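PDB 1QYI: hypothetical protein from Staphylococcus aureus subsp. aureus, which is of unknown function but has a haloacid dehalogenase (HAD)-like fold with a large helical insertion, consistent with a hydrolase acting probably on a phosphorylated substrate. Local coordinates for residues A[337-343]-A[359-365]; A[79-83]-A[144-148]; A[10-14]-A[248-254]; A[87-91]-A[128-133]; A[34-38]-A[115-119]. All blocks are in the same frame, centred on the assembly; numbering follows the deposited sequence.

Interaction 1 (A[337-343]-A[359-365])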
# COMPACT_ATOMS: atom_id res chain seq x y z
N THR A 337 -10.67 -2.20 24.56
CA THR A 337 -10.09 -0.90 24.86
C THR A 337 -9.23 -0.47 23.68
O THR A 337 -8.45 -1.26 23.14
CB THR A 337 -9.21 -0.94 26.13
OG1 THR A 337 -10.05 -1.04 27.29
CG2 THR A 337 -8.35 0.32 26.24
N PHE A 338 -9.39 0.79 23.26
CA PHE A 338 -8.63 1.29 22.12
C PHE A 338 -7.56 2.31 22.53
O PHE A 338 -7.82 3.22 23.31
CB PHE A 338 -9.56 1.93 21.08
CG PHE A 338 -8.82 2.50 19.89
CD1 PHE A 338 -8.26 1.65 18.93
CD2 PHE A 338 -8.64 3.88 19.77
CE1 PHE A 338 -7.52 2.16 17.87
CE2 PHE A 338 -7.90 4.41 18.72
CZ PHE A 338 -7.33 3.55 17.76
N ILE A 339 -6.36 2.14 21.99
CA ILE A 339 -5.28 3.05 22.26
C ILE A 339 -4.66 3.46 20.93
O ILE A 339 -4.04 2.64 20.24
CB ILE A 339 -4.23 2.45 23.23
CG1 ILE A 339 -2.89 3.19 23.05
CG2 ILE A 339 -4.12 0.96 23.05
CD1 ILE A 339 -1.84 2.84 24.07
N GLY A 340 -4.86 4.72 20.56
CA GLY A 340 -4.36 5.24 19.30
C GLY A 340 -2.94 5.78 19.31
O GLY A 340 -2.49 6.39 20.29
N THR A 341 -2.22 5.55 18.22
CA THR A 341 -0.84 6.01 18.09
C THR A 341 -0.78 7.18 17.12
O THR A 341 -1.59 7.27 16.21
CB THR A 341 0.08 4.92 17.56
OG1 THR A 341 -0.29 3.66 18.14
CG2 THR A 341 1.51 5.22 17.96
N LEU A 342 0.18 8.08 17.33
CA LEU A 342 0.29 9.23 16.44
C LEU A 342 1.38 9.05 15.40
O LEU A 342 1.99 10.01 14.94
CB LEU A 342 0.52 10.50 17.26
CG LEU A 342 -0.65 10.89 18.15
CD1 LEU A 342 -0.34 12.19 18.86
CD2 LEU A 342 -1.92 11.02 17.30
N THR A 343 1.61 7.80 15.02
CA THR A 343 2.63 7.47 14.03
C THR A 343 2.07 7.12 12.64
O THR A 343 2.71 6.40 11.86
CB THR A 343 3.53 6.34 14.56
OG1 THR A 343 2.75 5.39 15.31
CG2 THR A 343 4.61 6.91 15.46
N ALA A 359 -11.48 8.05 21.81
CA ALA A 359 -10.45 7.03 21.87
C ALA A 359 -10.04 6.89 23.33
O ALA A 359 -9.73 7.89 23.99
CB ALA A 359 -9.26 7.42 21.01
N ASP A 360 -10.06 5.67 23.83
CA ASP A 360 -9.71 5.41 25.23
C ASP A 360 -8.40 6.10 25.62
O ASP A 360 -8.33 6.75 26.67
CB ASP A 360 -9.61 3.90 25.47
CG ASP A 360 -10.93 3.20 25.25
OD1 ASP A 360 -11.90 3.54 25.97
OD2 ASP A 360 -11.01 2.32 24.36
N TYR A 361 -7.37 5.96 24.79
CA TYR A 361 -6.08 6.58 25.06
C TYR A 361 -5.45 6.99 23.75
O TYR A 361 -5.79 6.47 22.70
CB TYR A 361 -5.13 5.62 25.78
CG TYR A 361 -5.74 4.98 26.99
CD1 TYR A 361 -6.47 3.81 26.88
CD2 TYR A 361 -5.61 5.57 28.24
CE1 TYR A 361 -7.07 3.23 27.98
CE2 TYR A 361 -6.21 5.00 29.35
CZ TYR A 361 -6.93 3.83 29.22
OH TYR A 361 -7.52 3.24 30.31
N VAL A 362 -4.54 7.95 23.83
CA VAL A 362 -3.83 8.40 22.65
C VAL A 362 -2.36 8.52 23.05
O VAL A 362 -2.02 9.20 24.02
CB VAL A 362 -4.38 9.75 22.13
CG1 VAL A 362 -3.56 10.24 20.95
CG2 VAL A 362 -5.83 9.58 21.71
N ILE A 363 -1.49 7.82 22.32
CA ILE A 363 -0.06 7.83 22.61
C ILE A 363 0.72 8.40 21.42
O ILE A 363 0.24 8.36 20.30
CB ILE A 363 0.38 6.37 22.97
CG1 ILE A 363 1.05 6.37 24.34
CG2 ILE A 363 1.32 5.78 21.93
CD1 ILE A 363 0.16 6.93 25.41
N ASN A 364 1.91 8.96 21.67
CA ASN A 364 2.70 9.53 20.57
C ASN A 364 3.26 8.44 19.68
O ASN A 364 3.28 8.58 18.46
CB ASN A 364 3.86 10.38 21.10
CG ASN A 364 3.40 11.71 21.66
OD1 ASN A 364 2.79 12.52 20.96
ND2 ASN A 364 3.70 11.94 22.93
N HIS A 365 3.73 7.36 20.29
CA HIS A 365 4.29 6.23 19.54
C HIS A 365 4.29 4.95 20.36
O HIS A 365 4.05 4.97 21.57
CB HIS A 365 5.71 6.58 19.06
CG HIS A 365 6.62 7.05 20.15
ND1 HIS A 365 7.10 6.21 21.12
CD2 HIS A 365 7.12 8.28 20.42
CE1 HIS A 365 7.88 6.90 21.95
NE2 HIS A 365 7.90 8.15 21.55
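Strands 337-341 and 361-363 form one edge of the parallel sheet in the HAD-like core, 361-363 outermost, joined through helix 351-356 as a beta-alpha-beta unit. Their parallel pairing is fixed by the bridges I339-Y361, G340-V362 and T341-I363, and the strand axes come within 4.5 Å at an angle of 26°. Two central bonds give the register: G340 N donates to Y361 O at 2.9 Å, and I363 N reaches G340 O at 2.7 Å. Beyond the strands, L342 N bonds weakly to the carbonyl oxygens of both I363 and N364.

On one face, I339 CB meets Y361 CB at 4.2 Å, T337 CG2 approaches the edge of the Y361 ring in its plane, and helix 369-373 covers I339, Y361 and I363. On the other, A359 CB sits at the edge of the F338 ring, 3.8 Å from F338 CD2; helix 325-334 packs against both residues.

D360 turns its CG anti to the carbonyl carbon (chi1 -63°), bringing OD2 to F338 N at 2.5 Å, a doubtful distance too short to carry weight. The main-chain bonds therefore hold the strands together, while the salt bridge from D360 OD1 to K315 would probably favour a charged carboxylate.

Interaction 2 (A[79-83]-A[144-148])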
# COMPACT_ATOMS: atom_id res chain seq x y z
N ASP A 79 -2.82 1.75 -8.74
CA ASP A 79 -3.57 2.73 -9.51
C ASP A 79 -2.80 4.05 -9.66
O ASP A 79 -2.74 4.61 -10.76
CB ASP A 79 -4.93 3.00 -8.86
CG ASP A 79 -5.84 1.78 -8.88
OD1 ASP A 79 -6.04 1.19 -9.97
OD2 ASP A 79 -6.36 1.40 -7.81
N MSE A 80 -2.22 4.54 -8.57
CA MSE A 80 -1.48 5.79 -8.60
C MSE A 80 -0.32 5.81 -9.61
O MSE A 80 -0.23 6.70 -10.44
CB MSE A 80 -0.94 6.13 -7.21
CG MSE A 80 -2.01 6.31 -6.16
SE MSE A 80 -1.29 7.04 -4.53
CE MSE A 80 0.30 5.92 -4.37
N LEU A 81 0.56 4.82 -9.52
CA LEU A 81 1.70 4.74 -10.42
C LEU A 81 1.22 4.56 -11.86
O LEU A 81 1.86 5.04 -12.79
CB LEU A 81 2.62 3.59 -10.01
CG LEU A 81 2.09 2.16 -10.11
CD1 LEU A 81 2.22 1.65 -11.54
CD2 LEU A 81 2.90 1.26 -9.17
N PHE A 82 0.09 3.88 -12.04
CA PHE A 82 -0.44 3.68 -13.38
C PHE A 82 -0.87 5.01 -14.01
O PHE A 82 -0.48 5.30 -15.14
CB PHE A 82 -1.64 2.73 -13.36
CG PHE A 82 -2.32 2.56 -14.70
CD1 PHE A 82 -1.73 1.82 -15.71
CD2 PHE A 82 -3.57 3.14 -14.93
CE1 PHE A 82 -2.37 1.64 -16.94
CE2 PHE A 82 -4.22 2.97 -16.15
CZ PHE A 82 -3.62 2.22 -17.16
N ILE A 83 -1.69 5.78 -13.30
CA ILE A 83 -2.18 7.06 -13.81
C ILE A 83 -1.03 8.03 -14.10
O ILE A 83 -1.01 8.69 -15.14
CB ILE A 83 -3.20 7.74 -12.82
CG1 ILE A 83 -4.64 7.63 -13.36
CG2 ILE A 83 -2.92 9.23 -12.67
CD1 ILE A 83 -5.21 6.23 -13.43
N LYS A 144 -12.25 7.03 -7.76
CA LYS A 144 -11.41 6.21 -8.61
C LYS A 144 -12.00 6.05 -10.01
O LYS A 144 -11.34 6.37 -11.00
CB LYS A 144 -11.21 4.83 -7.98
CG LYS A 144 -10.27 3.92 -8.76
CD LYS A 144 -10.08 2.59 -8.05
CE LYS A 144 -9.41 1.56 -8.94
NZ LYS A 144 -9.14 0.31 -8.18
N ASN A 145 -13.23 5.56 -10.08
CA ASN A 145 -13.92 5.36 -11.35
C ASN A 145 -13.86 6.63 -12.22
O ASN A 145 -13.60 6.56 -13.43
CB ASN A 145 -15.38 4.97 -11.10
CG ASN A 145 -16.12 5.96 -10.21
OD1 ASN A 145 -17.35 5.92 -10.11
ND2 ASN A 145 -15.37 6.84 -9.55
N ASN A 146 -14.10 7.77 -11.59
CA ASN A 146 -14.09 9.08 -12.25
C ASN A 146 -12.70 9.46 -12.73
O ASN A 146 -12.54 10.07 -13.79
CB ASN A 146 -14.60 10.16 -11.28
CG ASN A 146 -15.95 9.82 -10.68
OD1 ASN A 146 -16.93 9.68 -11.41
ND2 ASN A 146 -16.01 9.70 -9.36
N ILE A 147 -11.69 9.11 -11.93
CA ILE A 147 -10.30 9.41 -12.29
C ILE A 147 -9.92 8.65 -13.55
O ILE A 147 -9.27 9.20 -14.44
CB ILE A 147 -9.34 9.02 -11.16
CG1 ILE A 147 -9.63 9.86 -9.91
CG2 ILE A 147 -7.89 9.19 -11.62
CD1 ILE A 147 -8.90 9.41 -8.67
N TYR A 148 -10.32 7.39 -13.63
CA TYR A 148 -10.03 6.57 -14.80
C TYR A 148 -10.74 7.09 -16.04
O TYR A 148 -10.24 6.96 -17.16
CB TYR A 148 -10.40 5.10 -14.54
CG TYR A 148 -9.26 4.31 -13.95
CD1 TYR A 148 -8.91 4.44 -12.60
CD2 TYR A 148 -8.46 3.50 -14.76
CE1 TYR A 148 -7.78 3.80 -12.08
CE2 TYR A 148 -7.33 2.86 -14.25
CZ TYR A 148 -7.00 3.01 -12.92
OH TYR A 148 -5.85 2.41 -12.44
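Y148 carries the contact between helix 77-93 and helix 144-158, two members of the helical domain inserted into the HAD-like fold. The short helical segments run nearly parallel, at 17°, but their axes stay 12.0 Å apart. Long side chains therefore bridge the gap, and 276 Å² is buried in all.

The tight part surrounds the Y148 ring. I83 CD1 lies over one face, displaced toward the rim and 3.7 Å from Y148 CZ, in a CH-pi contact. The F82 ring comes alongside instead: its plane is almost parallel to that of Y148, yet the two meet rim to rim, with F82 CE2 3.6 Å from Y148 CE2, and neither covers the other. Beside the ring, I83 CG1 meets I147 CG2 at 4.0 Å. The phenol OH gives a weak hydrogen bond to D79 OD1, at 2.8 Å, from a ring standing nearly perpendicular to the carboxylate. The same OD1 also accepts W174 NE1 from helix 172-195, so one buried oxygen serves two donors; W174 further packs edge-to-face with F82.

The looser side belongs to K144, which is partly exposed. Its CG is anti to the backbone N (chi1 -177°), and the extended chain beyond carries NZ across to the D79 carboxylate. The salt bridge it makes is oblique: K144 NZ meets D79 OD2 at 3.0 Å on the syn side, 32° out of the carboxylate plane.

Interaction 3 (A[10-14]-A[248-254])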
# COMPACT_ATOMS: atom_id res chain seq x y z
N GLY A 10 1.60 2.29 10.48
CA GLY A 10 1.22 3.36 11.37
C GLY A 10 1.59 3.05 12.81
O GLY A 10 1.40 3.89 13.69
N VAL A 11 2.13 1.85 13.04
CA VAL A 11 2.52 1.41 14.38
C VAL A 11 3.98 0.94 14.44
O VAL A 11 4.80 1.51 15.16
CB VAL A 11 1.64 0.22 14.86
CG1 VAL A 11 2.16 -0.30 16.19
CG2 VAL A 11 0.20 0.65 14.98
N PHE A 12 4.27 -0.12 13.70
CA PHE A 12 5.59 -0.72 13.64
C PHE A 12 6.33 -0.28 12.38
O PHE A 12 7.53 0.02 12.42
CB PHE A 12 5.46 -2.25 13.63
CG PHE A 12 5.01 -2.84 14.94
CD1 PHE A 12 5.92 -3.01 16.00
CD2 PHE A 12 3.70 -3.27 15.11
CE1 PHE A 12 5.52 -3.61 17.20
CE2 PHE A 12 3.29 -3.87 16.31
CZ PHE A 12 4.21 -4.04 17.36
N LEU A 13 5.62 -0.26 11.26
CA LEU A 13 6.20 0.13 9.97
C LEU A 13 5.37 1.23 9.31
O LEU A 13 4.23 1.45 9.68
CB LEU A 13 6.22 -1.08 9.04
CG LEU A 13 6.72 -2.43 9.57
CD1 LEU A 13 6.49 -3.47 8.49
CD2 LEU A 13 8.20 -2.38 9.97
N SER A 14 5.96 1.93 8.35
CA SER A 14 5.22 2.97 7.66
C SER A 14 4.96 2.50 6.24
O SER A 14 5.44 1.44 5.84
CB SER A 14 5.98 4.29 7.67
OG SER A 14 7.31 4.13 7.21
N PRO A 248 8.48 -9.08 6.33
CA PRO A 248 9.07 -7.92 7.01
C PRO A 248 9.35 -8.21 8.49
O PRO A 248 10.48 -8.04 8.95
CB PRO A 248 8.01 -6.84 6.82
CG PRO A 248 7.31 -7.25 5.55
CD PRO A 248 7.20 -8.74 5.70
N PHE A 249 8.33 -8.65 9.21
CA PHE A 249 8.48 -8.96 10.63
C PHE A 249 9.53 -10.03 10.87
O PHE A 249 10.27 -9.99 11.86
CB PHE A 249 7.14 -9.40 11.24
CG PHE A 249 6.30 -8.25 11.75
CD1 PHE A 249 5.97 -7.18 10.92
CD2 PHE A 249 5.82 -8.25 13.05
CE1 PHE A 249 5.19 -6.12 11.39
CE2 PHE A 249 5.04 -7.19 13.53
CZ PHE A 249 4.73 -6.13 12.69
N GLU A 250 9.60 -10.98 9.95
CA GLU A 250 10.55 -12.07 10.01
C GLU A 250 11.97 -11.51 9.93
O GLU A 250 12.78 -11.70 10.84
CB GLU A 250 10.25 -13.03 8.86
CG GLU A 250 11.41 -13.86 8.36
CD GLU A 250 12.12 -14.58 9.47
OE1 GLU A 250 11.44 -15.27 10.26
OE2 GLU A 250 13.36 -14.47 9.53
N ASN A 251 12.26 -10.80 8.84
CA ASN A 251 13.56 -10.18 8.61
C ASN A 251 13.98 -9.26 9.76
O ASN A 251 15.16 -9.17 10.08
CB ASN A 251 13.52 -9.42 7.27
CG ASN A 251 14.69 -8.45 7.09
OD1 ASN A 251 14.52 -7.23 7.13
ND2 ASN A 251 15.88 -8.99 6.86
N LEU A 252 13.01 -8.60 10.38
CA LEU A 252 13.29 -7.68 11.48
C LEU A 252 13.48 -8.32 12.84
O LEU A 252 14.08 -7.72 13.73
CB LEU A 252 12.17 -6.64 11.57
CG LEU A 252 12.03 -5.73 10.35
CD1 LEU A 252 10.71 -5.00 10.42
CD2 LEU A 252 13.20 -4.76 10.30
N GLY A 253 12.98 -9.54 13.00
CA GLY A 253 13.12 -10.23 14.28
C GLY A 253 11.96 -9.96 15.23
O GLY A 253 12.12 -10.08 16.45
N LEU A 254 10.80 -9.61 14.70
CA LEU A 254 9.65 -9.33 15.53
C LEU A 254 8.69 -10.52 15.54
O LEU A 254 7.98 -10.75 16.51
CB LEU A 254 8.92 -8.08 15.03
CG LEU A 254 9.76 -6.81 14.95
CD1 LEU A 254 8.96 -5.71 14.28
CD2 LEU A 254 10.20 -6.38 16.35
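L13 loses more surface to this contact than any other residue, and its two methyl branches divide the work. CD1 is directed at the start of the segment 248-254, where it lies 4.1 Å from both P248 CB and F249 CE1. CD2 slides past the L252 side chain in the opposite direction and touches its CD1 at 3.7 Å. The torsion behind this is chi1 of -46°, which sets CG anti to the carbonyl carbon and carries both methyls across to the helix.

F249 and F12 form the second element, a T-shaped pair. The edge of F249 points at the face of F12, with centroids 5.5 Å apart and planes at 71°; F249 CZ is the leading atom, 3.9 Å from F12 CD2. F6 makes a further edge-to-face pair with F12.

L13 and the phenylalanine pair join the loop that follows strand 3-6 to helix 242-252. In HAD enzymes the loop after the first strand belongs to the active-site region, although no ligand is present to test that here. G10 N bonds to L13 O within the loop. A Schellman motif closes the helix at G253, whose phi is positive; L254 N returns to F249 O at 2.9 Å. This brings L254 back beside the aromatic pair, its CD1 lying 4.4 Å from F12 CD1, while helix 217-229 packs against the L254 side chain.

Interaction 4 (A[87-91]-A[128-133])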
# COMPACT_ATOMS: atom_id res chain seq x y z
N ILE A 87 -0.01 9.53 -18.01
CA ILE A 87 0.06 10.95 -18.34
C ILE A 87 1.33 11.25 -19.13
O ILE A 87 1.32 12.05 -20.06
CB ILE A 87 0.02 11.80 -17.05
CG1 ILE A 87 -1.29 11.53 -16.31
CG2 ILE A 87 0.13 13.28 -17.39
CD1 ILE A 87 -2.51 11.75 -17.19
N HIS A 88 2.42 10.59 -18.75
CA HIS A 88 3.68 10.79 -19.45
C HIS A 88 3.69 10.01 -20.75
O HIS A 88 4.30 10.44 -21.72
CB HIS A 88 4.86 10.36 -18.59
CG HIS A 88 5.09 11.25 -17.41
ND1 HIS A 88 5.02 12.63 -17.49
CD2 HIS A 88 5.40 10.97 -16.13
CE1 HIS A 88 5.27 13.15 -16.31
NE2 HIS A 88 5.51 12.17 -15.46
N LEU A 89 3.02 8.86 -20.76
CA LEU A 89 2.98 8.06 -21.96
C LEU A 89 2.20 8.82 -23.02
O LEU A 89 2.67 9.00 -24.14
CB LEU A 89 2.30 6.71 -21.68
CG LEU A 89 2.16 5.80 -22.92
CD1 LEU A 89 3.52 5.55 -23.53
CD2 LEU A 89 1.49 4.51 -22.53
N ILE A 90 1.01 9.28 -22.65
CA ILE A 90 0.16 10.05 -23.56
C ILE A 90 0.94 11.28 -24.06
O ILE A 90 0.80 11.68 -25.22
CB ILE A 90 -1.16 10.49 -22.83
CG1 ILE A 90 -2.05 9.28 -22.58
CG2 ILE A 90 -1.94 11.50 -23.66
CD1 ILE A 90 -3.07 9.48 -21.49
N ASP A 91 1.77 11.85 -23.19
CA ASP A 91 2.57 13.03 -23.51
C ASP A 91 3.63 12.74 -24.59
O ASP A 91 3.89 13.57 -25.46
CB ASP A 91 3.22 13.56 -22.23
CG ASP A 91 3.75 14.97 -22.40
OD1 ASP A 91 3.11 15.78 -23.12
OD2 ASP A 91 4.78 15.30 -21.77
N LEU A 128 10.76 15.35 -20.33
CA LEU A 128 9.81 14.76 -19.38
C LEU A 128 8.59 15.57 -18.92
O LEU A 128 7.45 15.09 -19.04
CB LEU A 128 10.56 14.26 -18.16
CG LEU A 128 9.78 13.32 -17.25
CD1 LEU A 128 9.05 12.24 -18.05
CD2 LEU A 128 10.78 12.70 -16.30
N ASN A 129 8.82 16.77 -18.41
CA ASN A 129 7.74 17.62 -17.90
C ASN A 129 6.96 16.88 -16.80
O ASN A 129 5.78 16.57 -16.96
CB ASN A 129 6.79 18.03 -19.03
CG ASN A 129 5.67 18.95 -18.56
OD1 ASN A 129 4.76 19.28 -19.32
ND2 ASN A 129 5.72 19.36 -17.29
N GLU A 130 7.64 16.62 -15.69
CA GLU A 130 7.06 15.89 -14.56
C GLU A 130 6.00 16.64 -13.78
O GLU A 130 5.68 16.29 -12.65
CB GLU A 130 8.17 15.38 -13.62
CG GLU A 130 9.35 16.34 -13.40
CD GLU A 130 10.20 16.55 -14.64
OE1 GLU A 130 10.91 15.61 -15.06
OE2 GLU A 130 10.14 17.67 -15.20
N GLN A 131 5.44 17.67 -14.38
CA GLN A 131 4.41 18.45 -13.72
C GLN A 131 3.06 18.15 -14.40
O GLN A 131 1.99 18.40 -13.85
CB GLN A 131 4.74 19.94 -13.82
CG GLN A 131 4.03 20.82 -12.80
CD GLN A 131 4.79 20.98 -11.49
OE1 GLN A 131 4.87 20.06 -10.67
NE2 GLN A 131 5.36 22.15 -11.30
N LEU A 132 3.14 17.60 -15.61
CA LEU A 132 1.95 17.28 -16.39
C LEU A 132 0.86 16.51 -15.63
O LEU A 132 -0.31 16.93 -15.61
CB LEU A 132 2.33 16.48 -17.64
CG LEU A 132 1.18 16.24 -18.62
CD1 LEU A 132 0.65 17.58 -19.12
CD2 LEU A 132 1.66 15.39 -19.79
N PRO A 133 1.21 15.38 -14.98
CA PRO A 133 0.19 14.62 -14.24
C PRO A 133 -0.56 15.47 -13.22
O PRO A 133 -1.77 15.34 -13.06
CB PRO A 133 1.00 13.48 -13.61
CG PRO A 133 2.39 14.03 -13.52
CD PRO A 133 2.55 14.79 -14.81
O HOH W 1 5.48 13.66 -12.79
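A single water links H88 of helix 77-93 to the backbone of E130: it donates to E130 O at 2.6 Å and lies 3.1 Å from H88 NE2, in the plane of the imidazole at its edge. The ring reaches this position with CG anti to the carbonyl carbon (chi1 -69°), entering the bend formed by 128-133. There L128 CD1 stands over the centre of one face, 4.1 Å from the ring centroid and only 8° off its normal, a CH-pi contact. At the rim, H88 CE1 is 3.5 Å from P133 CD. N129 O is at the ring edge, near its plane, and also accepts L132 N, a bond that holds the bend closed.

Van der Waals packing makes up much of the rest, with L132 inserted between I87 and D91. L132 CG touches I87 CG2 at 3.4 Å, and L132 CD2 is 3.4 Å from D91 CG. P133 CD lies 3.8 Å from the same I87 CG2; this one methyl touches both the leucine and the proline.

The contact seats the loop leading to helix 134-137 on one side of helix 77-93 in the helical domain. E130 turns its carboxylate elsewhere, to a salt bridge with R58. Water carries the polar link from H88 NE2 to E130 O, and the direct fit of the segments depends on the flat imidazole, one leucine methyl over its face and the inserted L132 beside it.

Interaction 5 (A[34-38]-A[115-119])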
# COMPACT_ATOMS: atom_id res chain seq x y z
N CYS A 34 14.17 -1.64 -21.56
CA CYS A 34 13.32 -2.84 -21.56
C CYS A 34 11.89 -2.43 -21.89
O CYS A 34 11.05 -3.27 -22.23
CB CYS A 34 13.30 -3.50 -20.19
SG CYS A 34 14.17 -5.04 -20.06
N TYR A 35 11.63 -1.13 -21.78
CA TYR A 35 10.32 -0.54 -22.02
C TYR A 35 10.44 0.69 -22.93
O TYR A 35 10.67 0.54 -24.13
CB TYR A 35 9.70 -0.14 -20.68
CG TYR A 35 9.66 -1.29 -19.69
CD1 TYR A 35 8.90 -2.44 -19.97
CD2 TYR A 35 10.41 -1.26 -18.51
CE1 TYR A 35 8.89 -3.52 -19.09
CE2 TYR A 35 10.41 -2.34 -17.62
CZ TYR A 35 9.65 -3.47 -17.93
OH TYR A 35 9.64 -4.56 -17.10
N LEU A 36 10.29 1.89 -22.39
CA LEU A 36 10.44 3.07 -23.24
C LEU A 36 11.91 3.42 -23.50
O LEU A 36 12.32 3.63 -24.64
CB LEU A 36 9.71 4.28 -22.67
CG LEU A 36 8.21 4.41 -22.96
CD1 LEU A 36 7.76 5.82 -22.57
CD2 LEU A 36 7.93 4.17 -24.45
N GLY A 37 12.71 3.46 -22.44
CA GLY A 37 14.11 3.79 -22.62
C GLY A 37 14.26 5.19 -23.17
O GLY A 37 14.97 5.40 -24.15
N LEU A 38 13.60 6.14 -22.53
CA LEU A 38 13.63 7.54 -22.93
C LEU A 38 15.04 8.13 -22.88
O LEU A 38 15.55 8.63 -23.88
CB LEU A 38 12.70 8.35 -22.03
CG LEU A 38 11.62 9.27 -22.61
CD1 LEU A 38 10.70 8.50 -23.56
CD2 LEU A 38 10.82 9.88 -21.47
N LEU A 115 6.14 -0.73 -26.35
CA LEU A 115 6.71 0.46 -25.73
C LEU A 115 8.13 0.64 -26.27
O LEU A 115 8.60 1.77 -26.44
CB LEU A 115 6.73 0.32 -24.20
CG LEU A 115 5.41 0.51 -23.44
CD1 LEU A 115 5.58 0.11 -21.98
CD2 LEU A 115 4.96 1.97 -23.54
N GLN A 116 8.80 -0.47 -26.55
CA GLN A 116 10.17 -0.45 -27.06
C GLN A 116 10.34 0.12 -28.47
O GLN A 116 11.46 0.23 -28.97
CB GLN A 116 10.73 -1.86 -27.02
CG GLN A 116 10.57 -2.51 -25.66
CD GLN A 116 10.91 -3.99 -25.69
OE1 GLN A 116 10.91 -4.65 -24.66
NE2 GLN A 116 11.18 -4.51 -26.88
N ASN A 117 9.23 0.49 -29.10
CA ASN A 117 9.28 1.01 -30.46
C ASN A 117 8.75 2.44 -30.58
O ASN A 117 8.19 2.81 -31.62
CB ASN A 117 8.47 0.10 -31.39
CG ASN A 117 8.96 -1.33 -31.36
OD1 ASN A 117 10.17 -1.59 -31.37
ND2 ASN A 117 8.03 -2.28 -31.34
N ILE A 118 8.93 3.24 -29.55
CA ILE A 118 8.43 4.60 -29.58
C ILE A 118 9.55 5.64 -29.60
O ILE A 118 9.49 6.61 -30.34
CB ILE A 118 7.52 4.87 -28.35
CG1 ILE A 118 6.25 4.02 -28.46
CG2 ILE A 118 7.17 6.33 -28.27
CD1 ILE A 118 5.40 4.06 -27.21
N SER A 119 10.58 5.40 -28.79
CA SER A 119 11.72 6.30 -28.68
C SER A 119 12.47 6.49 -30.01
O SER A 119 13.03 7.56 -30.26
CB SER A 119 12.68 5.76 -27.61
OG SER A 119 13.59 6.76 -27.17
O HOH W 2 10.51 3.34 -26.94
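With CG anti to the carbonyl carbon (chi1 -84°) and CD1 anti to CA (chi2 -168°), the L36 side chain brings its CD2 branch to the segment 115-119. That methyl lies 3.8 Å from L115 CD2 and 3.7 Å from I118 CD1, and it also reaches L115 O. L36 crosses both L115 and I118 at a slant, and the CB atoms of L115 and I118 point toward the segment 34-38.

Next to this apolar group the backbones approach closely. Y35 O receives a CA-H...O contact from Q116 CA at 3.1 Å. The segment 115-119 bends here in a type I beta turn from L115 to I118, whose closing bond, I118 N to L115 O, is long and weak at 3.5 Å. The turn lies near helix 111-115 in the helical domain, before helix 134-137, and meets the loop after helix 16-31. Helix 77-93 lies against both partners: I92 touches L36, L89 touches L115 and L93 touches I118.

A water-mediated polar link joins the two loops. One water donates to L36 O at 2.9 Å and to L115 O, and accepts S119 N at 2.8 Å, so three backbone groups from the two loops surround it. S119 CB lies 3.7 Å from L36 O, next to G37, whose phi is positive.

How the interactions relate
The five contacts fall into two regions. Interactions 2, 4 and 5 knit the helical domain, whereas 1 and 3 belong to the HAD-like core, with their centres about 19 Å apart. Interactions 2 and 4 use successive parts of helix 77-93, centres about 15 Å apart; that helix also packs against interaction 5, L89 CD1 lying 3.9 Å from L115 CD2. Along the chain interaction 5 crosses both 2 and 4, 4 is nested inside 2, and all three lie within the loop closed by 3; interaction 1 follows. T343 OG1 probably bonds to G10 O at 2.6 Å, joining the sheet's edge to the loop after strand 3-6, from which the helical insertion departs.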